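Local coordinates for xylose isomerase-like TIM barrel domain-containing protein (Parabacteroides distasonis, PDB 4KW2), which is of unknown function but has a xylose isomerase-like TIM barrel, consistent with a sugar isomerase or a related enzyme of that superfamily, at residues Trp29-Leu34 against Ile241-Phe246; Gln44-Gly49 against Gln251-Ser256; Ile93-Ala98 against Ile116-Val121; Asp141-Ile146 against Arg198-His203. All coordinates share one frame; numbering follows the deposited sequence.

Contact 1. Residues Trp29-Leu34 against Ile241-Phe246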
# COMPACT_ATOMS: atom_id res chain seq x y z
N TRP A 29 -13.03 10.42 0.95
CA TRP A 29 -11.88 9.93 0.17
C TRP A 29 -12.16 8.56 -0.47
O TRP A 29 -11.65 8.26 -1.55
CB TRP A 29 -10.62 9.85 1.05
CG TRP A 29 -9.44 9.42 0.26
CD1 TRP A 29 -8.81 8.22 0.34
CD2 TRP A 29 -8.77 10.16 -0.76
NE1 TRP A 29 -7.79 8.17 -0.57
CE2 TRP A 29 -7.74 9.35 -1.26
CE3 TRP A 29 -8.95 11.44 -1.31
CZ2 TRP A 29 -6.87 9.77 -2.27
CZ3 TRP A 29 -8.10 11.86 -2.31
CH2 TRP A 29 -7.07 11.02 -2.79
N THR A 30 -12.97 7.75 0.19
CA THR A 30 -13.44 6.47 -0.34
C THR A 30 -13.88 6.58 -1.80
O THR A 30 -13.60 5.69 -2.61
CB THR A 30 -14.62 5.96 0.50
OG1 THR A 30 -14.17 5.75 1.85
CG2 THR A 30 -15.19 4.66 -0.05
N PHE A 31 -14.56 7.67 -2.12
CA PHE A 31 -15.12 7.88 -3.46
C PHE A 31 -14.54 9.13 -4.12
O PHE A 31 -15.26 9.88 -4.77
CB PHE A 31 -16.64 8.01 -3.36
CG PHE A 31 -17.33 6.78 -2.83
CD1 PHE A 31 -17.46 5.65 -3.62
CD2 PHE A 31 -17.86 6.76 -1.55
CE1 PHE A 31 -18.09 4.51 -3.14
CE2 PHE A 31 -18.50 5.63 -1.07
CZ PHE A 31 -18.61 4.51 -1.87
N HIS A 32 -13.23 9.33 -3.97
CA HIS A 32 -12.60 10.57 -4.44
C HIS A 32 -12.61 10.70 -5.96
O HIS A 32 -12.43 11.80 -6.49
CB HIS A 32 -11.18 10.73 -3.90
CG HIS A 32 -10.21 9.71 -4.42
ND1 HIS A 32 -9.93 8.54 -3.75
CD2 HIS A 32 -9.43 9.71 -5.52
CE1 HIS A 32 -9.03 7.85 -4.43
NE2 HIS A 32 -8.71 8.54 -5.51
N ASN A 33 -12.82 9.58 -6.66
CA ASN A 33 -13.00 9.50 -8.11
C ASN A 33 -14.39 9.96 -8.58
O ASN A 33 -14.66 10.06 -9.77
CB ASN A 33 -12.77 8.06 -8.60
CG ASN A 33 -13.71 7.04 -7.96
OD1 ASN A 33 -13.83 6.97 -6.73
ND2 ASN A 33 -14.36 6.23 -8.78
N LEU A 34 -15.28 10.19 -7.62
CA LEU A 34 -16.61 10.72 -7.90
C LEU A 34 -16.69 12.18 -7.43
O LEU A 34 -15.77 12.69 -6.78
CB LEU A 34 -17.66 9.89 -7.17
CG LEU A 34 -17.67 8.38 -7.43
CD1 LEU A 34 -18.81 7.74 -6.66
CD2 LEU A 34 -17.82 8.10 -8.92
N ILE A 241 -15.01 5.65 8.50
CA ILE A 241 -14.56 4.52 7.71
C ILE A 241 -14.14 4.90 6.29
O ILE A 241 -14.72 5.78 5.65
CB ILE A 241 -15.61 3.38 7.67
CG1 ILE A 241 -16.80 3.73 6.76
CG2 ILE A 241 -16.10 3.06 9.07
CD1 ILE A 241 -17.14 2.62 5.79
N GLU A 242 -13.11 4.21 5.81
CA GLU A 242 -12.67 4.31 4.43
C GLU A 242 -12.58 2.88 3.92
O GLU A 242 -12.28 1.96 4.68
CB GLU A 242 -11.30 5.00 4.38
CG GLU A 242 -10.79 5.38 2.99
CD GLU A 242 -10.06 4.26 2.26
OE1 GLU A 242 -9.65 3.25 2.89
OE2 GLU A 242 -9.89 4.40 1.04
N TYR A 243 -12.87 2.69 2.64
CA TYR A 243 -12.60 1.41 2.00
C TYR A 243 -12.21 1.60 0.54
O TYR A 243 -12.41 2.67 -0.03
CB TYR A 243 -13.79 0.45 2.15
CG TYR A 243 -15.06 0.79 1.39
CD1 TYR A 243 -16.04 1.58 1.96
CD2 TYR A 243 -15.30 0.27 0.12
CE1 TYR A 243 -17.22 1.87 1.29
CE2 TYR A 243 -16.47 0.56 -0.56
CZ TYR A 243 -17.43 1.35 0.03
OH TYR A 243 -18.60 1.62 -0.63
N ASP A 244 -11.64 0.55 -0.04
CA ASP A 244 -11.28 0.56 -1.44
C ASP A 244 -12.53 0.26 -2.26
O ASP A 244 -12.97 -0.89 -2.32
CB ASP A 244 -10.20 -0.49 -1.71
CG ASP A 244 -9.56 -0.34 -3.08
OD1 ASP A 244 -10.23 0.18 -4.00
OD2 ASP A 244 -8.39 -0.74 -3.22
N ASP A 245 -13.09 1.28 -2.90
CA ASP A 245 -14.37 1.13 -3.61
C ASP A 245 -14.22 0.41 -4.94
O ASP A 245 -15.22 0.14 -5.60
CB ASP A 245 -15.10 2.47 -3.79
CG ASP A 245 -14.42 3.38 -4.80
OD1 ASP A 245 -13.17 3.41 -4.85
OD2 ASP A 245 -15.14 4.09 -5.53
N PHE A 246 -12.99 0.12 -5.34
CA PHE A 246 -12.76 -0.69 -6.53
C PHE A 246 -12.66 -2.18 -6.19
O PHE A 246 -12.91 -3.03 -7.04
CB PHE A 246 -11.51 -0.22 -7.28
CG PHE A 246 -11.69 1.11 -7.97
CD1 PHE A 246 -12.16 1.17 -9.28
CD2 PHE A 246 -11.39 2.31 -7.31
CE1 PHE A 246 -12.32 2.39 -9.92
CE2 PHE A 246 -11.55 3.53 -7.95
CZ PHE A 246 -12.02 3.57 -9.26
O HOH W 1 -11.67 3.93 -2.40
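Trp29 opens the contact: its CD1 lies 4.0 Å from Glu242 OE2. The two side chains run side by side and point the same way. The other carboxylate oxygen of Glu242, OE1, is bonded to the backbone N of Asp206.

Thr30 follows and buries the most surface. Its OG1 accepts a weak hydrogen bond from Tyr243 N at 3.4 Å and also bonds to the carbonyl of Gln27. CG2 stands anti to the backbone N and beside the carbonyl carbon. From there the methyl sits over one face of the Tyr243 ring, 3.8 Å from its centroid and 16° off the normal, a CH-pi contact. A water accepts from Asp245 N and lies within bonding distance of Thr30 O and Tyr243 O.

Phe31 brings its CZ to 3.1 Å from Tyr243 OH, with the two ring planes at 87°. Its CD1 meets Asp245 OD2 at 3.4 Å, and ring and carboxylate are at right angles. Leu46 of helix 36-46 packs on both aromatic rings. The Asn33 side chain meets Asp245 and the Phe246 ring.

Both segments lie mostly in loops after barrel strands 23-27 and 238-241, the first and last of the eight. They meet where the closed sheet of a TIM barrel joins its ends, on the side that carries the active site in this fold. Here the second subunit also packs against Trp29 and Phe246.

Thr30 O and Asp245 OD1, acceptors 3.2 Å apart, probably repel each other somewhat; the water beside Thr30 O may offset this.

Contact 2. Residues Gln44-Gly49 against Gln251-Ser256. With SO4 (sulfate ion), chain B; EDO (1,2-ethanediol), chain I.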
# COMPACT_ATOMS: atom_id res chain seq x y z
N GLN A 44 -25.66 7.38 1.21
CA GLN A 44 -27.06 7.01 1.45
C GLN A 44 -27.30 5.52 1.20
O GLN A 44 -27.98 4.86 1.98
CB GLN A 44 -28.00 7.80 0.54
CG GLN A 44 -28.15 9.26 0.91
CD GLN A 44 -29.05 9.99 -0.06
OE1 GLN A 44 -28.63 10.36 -1.16
NE2 GLN A 44 -30.28 10.22 0.34
N GLN A 45 -26.73 5.00 0.11
CA GLN A 45 -26.87 3.58 -0.21
C GLN A 45 -26.20 2.69 0.84
O GLN A 45 -26.65 1.58 1.11
CB GLN A 45 -26.30 3.29 -1.60
CG GLN A 45 -27.07 3.96 -2.72
CD GLN A 45 -26.27 4.03 -4.01
OE1 GLN A 45 -25.60 3.07 -4.38
NE2 GLN A 45 -26.32 5.17 -4.68
N LEU A 46 -25.12 3.19 1.43
CA LEU A 46 -24.45 2.49 2.53
C LEU A 46 -25.24 2.54 3.83
O LEU A 46 -25.10 1.66 4.67
CB LEU A 46 -23.06 3.09 2.76
CG LEU A 46 -22.03 2.73 1.69
CD1 LEU A 46 -20.88 3.73 1.68
CD2 LEU A 46 -21.52 1.31 1.88
N GLY A 47 -26.07 3.57 3.99
CA GLY A 47 -26.88 3.74 5.19
C GLY A 47 -26.13 4.39 6.33
O GLY A 47 -26.21 3.94 7.47
N MSE A 48 -25.39 5.46 6.03
CA MSE A 48 -24.65 6.22 7.05
C MSE A 48 -25.11 7.66 7.10
O MSE A 48 -25.47 8.25 6.08
CB MSE A 48 -23.16 6.16 6.74
CG MSE A 48 -22.59 4.81 7.14
SE MSE A 48 -20.64 4.81 6.84
CE MSE A 48 -20.71 4.53 4.91
N GLY A 49 -25.08 8.24 8.30
CA GLY A 49 -25.62 9.58 8.53
C GLY A 49 -24.59 10.66 8.81
O GLY A 49 -24.95 11.75 9.26
N GLN A 251 -22.89 -3.77 -0.79
CA GLN A 251 -23.37 -4.93 -0.03
C GLN A 251 -22.34 -5.50 0.94
O GLN A 251 -22.67 -5.81 2.08
CB GLN A 251 -23.85 -6.03 -0.98
CG GLN A 251 -25.16 -5.71 -1.69
CD GLN A 251 -26.22 -5.19 -0.73
OE1 GLN A 251 -26.77 -4.11 -0.92
NE2 GLN A 251 -26.48 -5.96 0.33
N GLU A 252 -21.09 -5.61 0.49
CA GLU A 252 -20.04 -6.16 1.34
C GLU A 252 -19.78 -5.27 2.55
O GLU A 252 -19.65 -5.76 3.67
CB GLU A 252 -18.74 -6.36 0.54
CG GLU A 252 -18.75 -7.61 -0.31
CD GLU A 252 -17.57 -7.71 -1.27
OE1 GLU A 252 -16.74 -6.78 -1.32
OE2 GLU A 252 -17.48 -8.74 -1.96
N ILE A 253 -19.70 -3.96 2.32
CA ILE A 253 -19.43 -3.02 3.39
C ILE A 253 -20.64 -2.94 4.34
O ILE A 253 -20.46 -2.83 5.55
CB ILE A 253 -19.04 -1.62 2.84
CG1 ILE A 253 -17.80 -1.72 1.95
CG2 ILE A 253 -18.79 -0.64 3.97
CD1 ILE A 253 -16.55 -2.24 2.66
N ARG A 254 -21.85 -3.03 3.80
CA ARG A 254 -23.05 -3.04 4.64
C ARG A 254 -23.06 -4.17 5.66
O ARG A 254 -23.62 -4.01 6.75
CB ARG A 254 -24.33 -3.04 3.80
CG ARG A 254 -24.73 -1.63 3.40
CD ARG A 254 -25.93 -1.61 2.46
NE ARG A 254 -27.16 -2.11 3.07
CZ ARG A 254 -27.91 -1.45 3.95
NH1 ARG A 254 -27.57 -0.25 4.39
NH2 ARG A 254 -29.03 -2.01 4.40
N ASN A 255 -22.41 -5.29 5.35
CA ASN A 255 -22.20 -6.36 6.34
C ASN A 255 -21.42 -5.92 7.57
O ASN A 255 -21.76 -6.32 8.69
CB ASN A 255 -21.46 -7.54 5.73
CG ASN A 255 -22.29 -8.28 4.71
OD1 ASN A 255 -23.50 -8.38 4.84
ND2 ASN A 255 -21.63 -8.82 3.69
N SER A 256 -20.37 -5.13 7.37
CA SER A 256 -19.60 -4.60 8.50
C SER A 256 -20.34 -3.45 9.18
O SER A 256 -20.38 -3.38 10.41
CB SER A 256 -18.22 -4.14 8.04
OG SER A 256 -17.41 -5.25 7.74
S SO4 B . -29.72 -4.65 1.82
O1 SO4 B . -30.31 -4.04 3.03
O2 SO4 B . -30.31 -4.02 0.62
O3 SO4 B . -28.25 -4.45 1.81
O4 SO4 B . -30.02 -6.09 1.80
C1 EDO I . -28.46 7.68 10.44
O1 EDO I . -27.86 8.02 11.69
C2 EDO I . -28.01 6.29 9.99
O2 EDO I . -28.40 6.06 8.62
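Sulfate O3 is gripped by two side chains of one helix. Gln251 NE2 donates to it at 2.8 Å and Arg254 NE at 2.9 Å. A second sulfate oxygen, O1, takes Arg254 NH2 at 2.8 Å. The anion therefore meets the NE-NH2 edge of the guanidinium. It probably came from the crystallisation liquor.

The remaining nitrogen reaches across the contact. Arg254 NH1 donates to Leu46 O at 3.1 Å. The oxygen lies near the guanidinium plane, but NH1 stands well above the carbonyl plane, 70° out of it. A bend at chi3 (65°) turns the guanidinium so that one edge faces the ion and NH1 faces the carbonyl.

Leu46 ends helix 36-46, and Gly47, with positive phi, is the C-prime residue of a Schellman motif. Arg254 thus ties helix 250-262 to the C-terminal end of the first helix of the barrel, a neighbour in the outer helical layer. Gly47 CA passes 4.1 Å from Arg254 NH1.

Deeper in, Leu46 CD2 meets Ile253 CG2 at 4.0 Å. Tyr243 packs against both of these side chains. Gln45 O lies 3.5 Å from Arg254 CD.

Contact 3. Residues Ile93-Ala98 against Ile116-Val121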
# COMPACT_ATOMS: atom_id res chain seq x y z
N ILE A 93 -20.25 16.31 9.53
CA ILE A 93 -19.74 16.36 10.90
C ILE A 93 -18.26 16.73 10.98
O ILE A 93 -17.84 17.40 11.92
CB ILE A 93 -19.99 15.02 11.63
CG1 ILE A 93 -19.84 15.15 13.14
CG2 ILE A 93 -19.09 13.91 11.10
CD1 ILE A 93 -21.09 15.67 13.81
N ALA A 94 -17.48 16.32 9.99
CA ALA A 94 -16.04 16.54 10.03
C ALA A 94 -15.47 16.96 8.68
O ALA A 94 -16.01 16.62 7.63
CB ALA A 94 -15.33 15.29 10.53
N PHE A 95 -14.37 17.70 8.75
CA PHE A 95 -13.52 17.93 7.60
C PHE A 95 -12.09 17.60 8.00
O PHE A 95 -11.69 17.83 9.13
CB PHE A 95 -13.62 19.39 7.15
CG PHE A 95 -14.95 19.75 6.57
CD1 PHE A 95 -15.28 19.37 5.28
CD2 PHE A 95 -15.88 20.44 7.32
CE1 PHE A 95 -16.51 19.69 4.74
CE2 PHE A 95 -17.12 20.76 6.79
CZ PHE A 95 -17.43 20.38 5.50
N GLY A 96 -11.34 17.06 7.05
CA GLY A 96 -9.94 16.73 7.27
C GLY A 96 -9.53 15.65 6.30
O GLY A 96 -10.38 15.14 5.57
N VAL A 97 -8.24 15.29 6.27
CA VAL A 97 -7.25 15.77 7.24
C VAL A 97 -6.51 17.01 6.73
O VAL A 97 -5.89 17.00 5.66
CB VAL A 97 -6.23 14.67 7.58
CG1 VAL A 97 -5.26 15.15 8.66
CG2 VAL A 97 -6.93 13.40 8.03
N ALA A 98 -6.55 18.08 7.51
CA ALA A 98 -5.87 19.31 7.15
C ALA A 98 -4.48 19.36 7.80
O ALA A 98 -4.32 19.06 8.98
CB ALA A 98 -6.70 20.51 7.56
N ILE A 116 -20.19 25.65 7.64
CA ILE A 116 -20.90 24.49 7.10
C ILE A 116 -21.60 23.70 8.21
O ILE A 116 -22.54 22.95 7.96
CB ILE A 116 -19.95 23.59 6.28
CG1 ILE A 116 -19.40 24.37 5.08
CG2 ILE A 116 -20.66 22.33 5.79
CD1 ILE A 116 -20.46 24.92 4.14
N GLY A 117 -21.13 23.87 9.44
CA GLY A 117 -21.77 23.26 10.59
C GLY A 117 -21.11 21.96 11.02
O GLY A 117 -21.75 21.12 11.62
N ALA A 118 -19.83 21.81 10.71
CA ALA A 118 -19.07 20.68 11.21
C ALA A 118 -18.86 20.83 12.71
O ALA A 118 -18.82 21.95 13.23
CB ALA A 118 -17.73 20.57 10.50
N HIS A 119 -18.77 19.70 13.41
CA HIS A 119 -18.48 19.69 14.84
C HIS A 119 -17.05 19.25 15.13
O HIS A 119 -16.55 19.46 16.23
CB HIS A 119 -19.46 18.79 15.59
CG HIS A 119 -20.86 19.33 15.64
ND1 HIS A 119 -21.16 20.56 16.16
CD2 HIS A 119 -22.04 18.79 15.24
CE1 HIS A 119 -22.46 20.78 16.07
NE2 HIS A 119 -23.02 19.71 15.52
N ILE A 120 -16.38 18.65 14.14
CA ILE A 120 -15.02 18.15 14.32
C ILE A 120 -14.19 18.48 13.09
O ILE A 120 -14.69 18.52 11.98
CB ILE A 120 -14.99 16.61 14.49
CG1 ILE A 120 -16.04 16.15 15.52
CG2 ILE A 120 -13.60 16.15 14.92
CD1 ILE A 120 -16.14 14.65 15.67
N VAL A 121 -12.90 18.70 13.30
CA VAL A 121 -11.95 18.72 12.20
C VAL A 121 -10.80 17.79 12.56
O VAL A 121 -10.37 17.76 13.71
CB VAL A 121 -11.44 20.14 11.87
CG1 VAL A 121 -12.58 21.03 11.40
CG2 VAL A 121 -10.74 20.78 13.06
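Ile93 O takes two backbone donors, Ile120 N and His119 N, each at 2.9 Å. Ile120 N comes in nearly along the C=O axis, while His119 N is tilted 27° from the carbonyl plane. Further on, Phe95 N gives a weak bond of 3.3 Å to Ile120 O. That oxygen also meets Ala94 CA at 3.1 Å in a CA-H...O contact. Ala94 pairs with Ile120 and Phe95 with Val121, both as parallel bridges.

The pairing belongs to a beta-alpha-beta unit. Strand 91-98 leads through helix 103-116 to strand 120-123, its neighbour in the barrel. Helix 103-116 ends in a Schellman motif with Gly117 as the C-prime residue.

Ala94 and Ile120 put their side chains on one face of the sheet, with the CB atoms 4.2 Å apart. Phe95 and Val121 point to the other face, where helix 103-116 covers them. The Phe95 ring reaches back along its partner segment: CD2 touches Ala118 CB at 3.7 Å. Ile116 CG2 meets the ring at its edge, near the plane, 3.8 Å from CZ. Phe112 and Leu69 also pack on this ring. Were Phe95 cut back to alanine, a gap would be likely to open between sheet and helix, leaving Ile116 and Ala118 without their aromatic neighbour.

With CG1 of Ile93 anti to the backbone N (chi1 -164°) and chi2 near 83°, CD1 reaches His119. It comes to the edge of the imidazole, 3.6 Å from CD2, and the two side chains cross at about a right angle. His119 NE2 bonds to a sulfate ion, probably from the crystallisation liquor.

Contact 4. Residues Asp141-Ile146 against Arg198-His203. With SO4 (sulfate ion), chain E.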
# COMPACT_ATOMS: atom_id res chain seq x y z
N ASP A 141 -15.76 26.97 18.80
CA ASP A 141 -16.32 25.80 19.50
C ASP A 141 -16.18 24.51 18.68
O ASP A 141 -17.06 23.65 18.68
CB ASP A 141 -17.79 26.06 19.87
CG ASP A 141 -18.36 24.99 20.77
OD1 ASP A 141 -17.60 24.36 21.54
OD2 ASP A 141 -19.59 24.76 20.72
N MSE A 142 -15.05 24.39 17.98
CA MSE A 142 -14.78 23.26 17.09
C MSE A 142 -13.93 22.26 17.81
O MSE A 142 -12.93 22.62 18.43
CB MSE A 142 -14.03 23.81 15.88
CG MSE A 142 -13.84 22.79 14.76
SE MSE A 142 -15.58 22.22 14.05
CE MSE A 142 -16.22 23.98 13.46
N GLU A 143 -14.31 20.99 17.74
CA GLU A 143 -13.46 19.94 18.27
C GLU A 143 -12.37 19.61 17.26
O GLU A 143 -12.56 19.73 16.06
CB GLU A 143 -14.29 18.70 18.61
CG GLU A 143 -15.23 18.93 19.77
CD GLU A 143 -15.88 17.65 20.26
OE1 GLU A 143 -16.48 16.93 19.43
OE2 GLU A 143 -15.79 17.38 21.47
N VAL A 144 -11.21 19.21 17.78
CA VAL A 144 -10.03 18.96 16.97
C VAL A 144 -9.49 17.57 17.28
O VAL A 144 -9.22 17.25 18.43
CB VAL A 144 -8.94 20.02 17.26
CG1 VAL A 144 -7.73 19.81 16.37
CG2 VAL A 144 -9.50 21.42 17.07
N ALA A 145 -9.38 16.74 16.25
CA ALA A 145 -8.81 15.41 16.38
C ALA A 145 -7.46 15.40 15.67
O ALA A 145 -7.38 15.46 14.44
CB ALA A 145 -9.74 14.37 15.78
N ILE A 146 -6.40 15.32 16.47
CA ILE A 146 -5.03 15.40 15.96
C ILE A 146 -4.56 14.03 15.49
O ILE A 146 -4.67 13.05 16.21
CB ILE A 146 -4.08 15.99 17.03
CG1 ILE A 146 -4.45 17.45 17.30
CG2 ILE A 146 -2.62 15.89 16.58
CD1 ILE A 146 -3.90 17.99 18.61
N ARG A 198 -10.03 11.57 25.39
CA ARG A 198 -9.61 12.54 24.38
C ARG A 198 -9.65 11.95 22.95
O ARG A 198 -9.38 12.67 21.99
CB ARG A 198 -8.21 13.07 24.68
CG ARG A 198 -8.15 14.22 25.67
CD ARG A 198 -6.84 14.98 25.53
NE ARG A 198 -6.57 15.88 26.65
CZ ARG A 198 -6.89 17.17 26.71
NH1 ARG A 198 -7.52 17.78 25.71
NH2 ARG A 198 -6.58 17.87 27.79
N ILE A 199 -9.99 10.67 22.82
CA ILE A 199 -10.09 10.04 21.50
C ILE A 199 -11.43 10.43 20.88
O ILE A 199 -12.47 9.95 21.29
CB ILE A 199 -10.04 8.49 21.56
CG1 ILE A 199 -8.80 8.00 22.33
CG2 ILE A 199 -10.05 7.91 20.15
CD1 ILE A 199 -7.48 8.40 21.71
N LYS A 200 -11.38 11.31 19.87
CA LYS A 200 -12.60 11.85 19.27
C LYS A 200 -12.98 11.17 17.96
O LYS A 200 -14.16 11.10 17.63
CB LYS A 200 -12.46 13.36 19.07
CG LYS A 200 -12.36 14.12 20.38
CD LYS A 200 -12.45 15.62 20.16
CE LYS A 200 -12.15 16.37 21.45
NZ LYS A 200 -13.09 16.04 22.55
N VAL A 201 -11.99 10.69 17.21
CA VAL A 201 -12.23 10.07 15.91
C VAL A 201 -11.37 8.82 15.76
O VAL A 201 -10.20 8.81 16.12
CB VAL A 201 -11.93 11.05 14.75
CG1 VAL A 201 -12.13 10.39 13.39
CG2 VAL A 201 -12.80 12.30 14.87
N ALA A 202 -11.96 7.75 15.22
CA ALA A 202 -11.22 6.56 14.86
C ALA A 202 -11.30 6.36 13.35
O ALA A 202 -12.38 6.20 12.80
CB ALA A 202 -11.78 5.35 15.58
N HIS A 203 -10.15 6.38 12.68
CA HIS A 203 -10.06 6.11 11.25
C HIS A 203 -9.93 4.62 10.99
O HIS A 203 -8.94 4.01 11.38
CB HIS A 203 -8.85 6.81 10.64
CG HIS A 203 -9.10 8.24 10.29
ND1 HIS A 203 -8.20 9.00 9.58
CD2 HIS A 203 -10.16 9.05 10.53
CE1 HIS A 203 -8.68 10.21 9.40
NE2 HIS A 203 -9.87 10.27 9.97
S SO4 E . -5.19 16.62 31.09
O1 SO4 E . -5.78 15.93 32.26
O2 SO4 E . -5.88 17.91 30.89
O3 SO4 E . -3.75 16.85 31.33
O4 SO4 E . -5.35 15.77 29.88
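Lys200 and Glu143 meet with their side chains crossing at about a right angle. Lys200 NZ donates to Glu143 OE2 at 3.2 Å in a salt bridge. The ammonium does not approach in the plane of the carboxylate but from above it, 60° out. The lysine chain is extended as far as CE and then bends at chi4 (-60°), which turns NZ to the acid. Its aliphatic part lies against the same residue, with CD 3.9 Å from Glu143 CB. NZ also donates to the carbonyl oxygen of Pro170, its stronger polar partner.

Strands 143-146 and 199-204 are not adjacent in the sheet. Strand 172-178 lies between them in the order of the TIM barrel. The axes of residues 143-146 and 199-203 pass 6.9 Å apart at 52°, so the contact is made by side chains inside the barrel rather than by backbone pairing.

A methionine in place of Lys200 would probably leave the Glu143 carboxylate without its ionic mate and the Pro170 carbonyl without this donor.

Farther along the strands the contact turns apolar. Ala145 CB faces Val201 CG2 at 3.8 Å, and both CB atoms point toward the opposing strand. Ile120 packs on Val201, and Cys175 of the intervening strand on Ala145. Arg198, at the start of the second segment, binds a sulfate ion that is probably from the crystallisation liquor.

How the contacts relate
Contacts 1 and 2 share one packed region, their centres 13 Å apart. Tyr243 CG of contact 1 lies 3.6 Å from Ile253 CD1 of contact 2. Together they join the loop and helix after strand 23-27 to those after strand 238-241. Contacts 3 and 4 have centres 9 Å apart. Val121 O lies 2.9 Å from Ala145 N, a probable hydrogen bond between neighbouring strands. Between the pairs nothing touches, though the nearest atoms of contacts 1 and 4 are about 5 Å apart. Contacts 1 and 3 both touch the second subunit. Contact 1 lies at the C-terminal strand ends, where TIM-barrel active sites lie; the sulfates are probably from crystallisation and mark no known site.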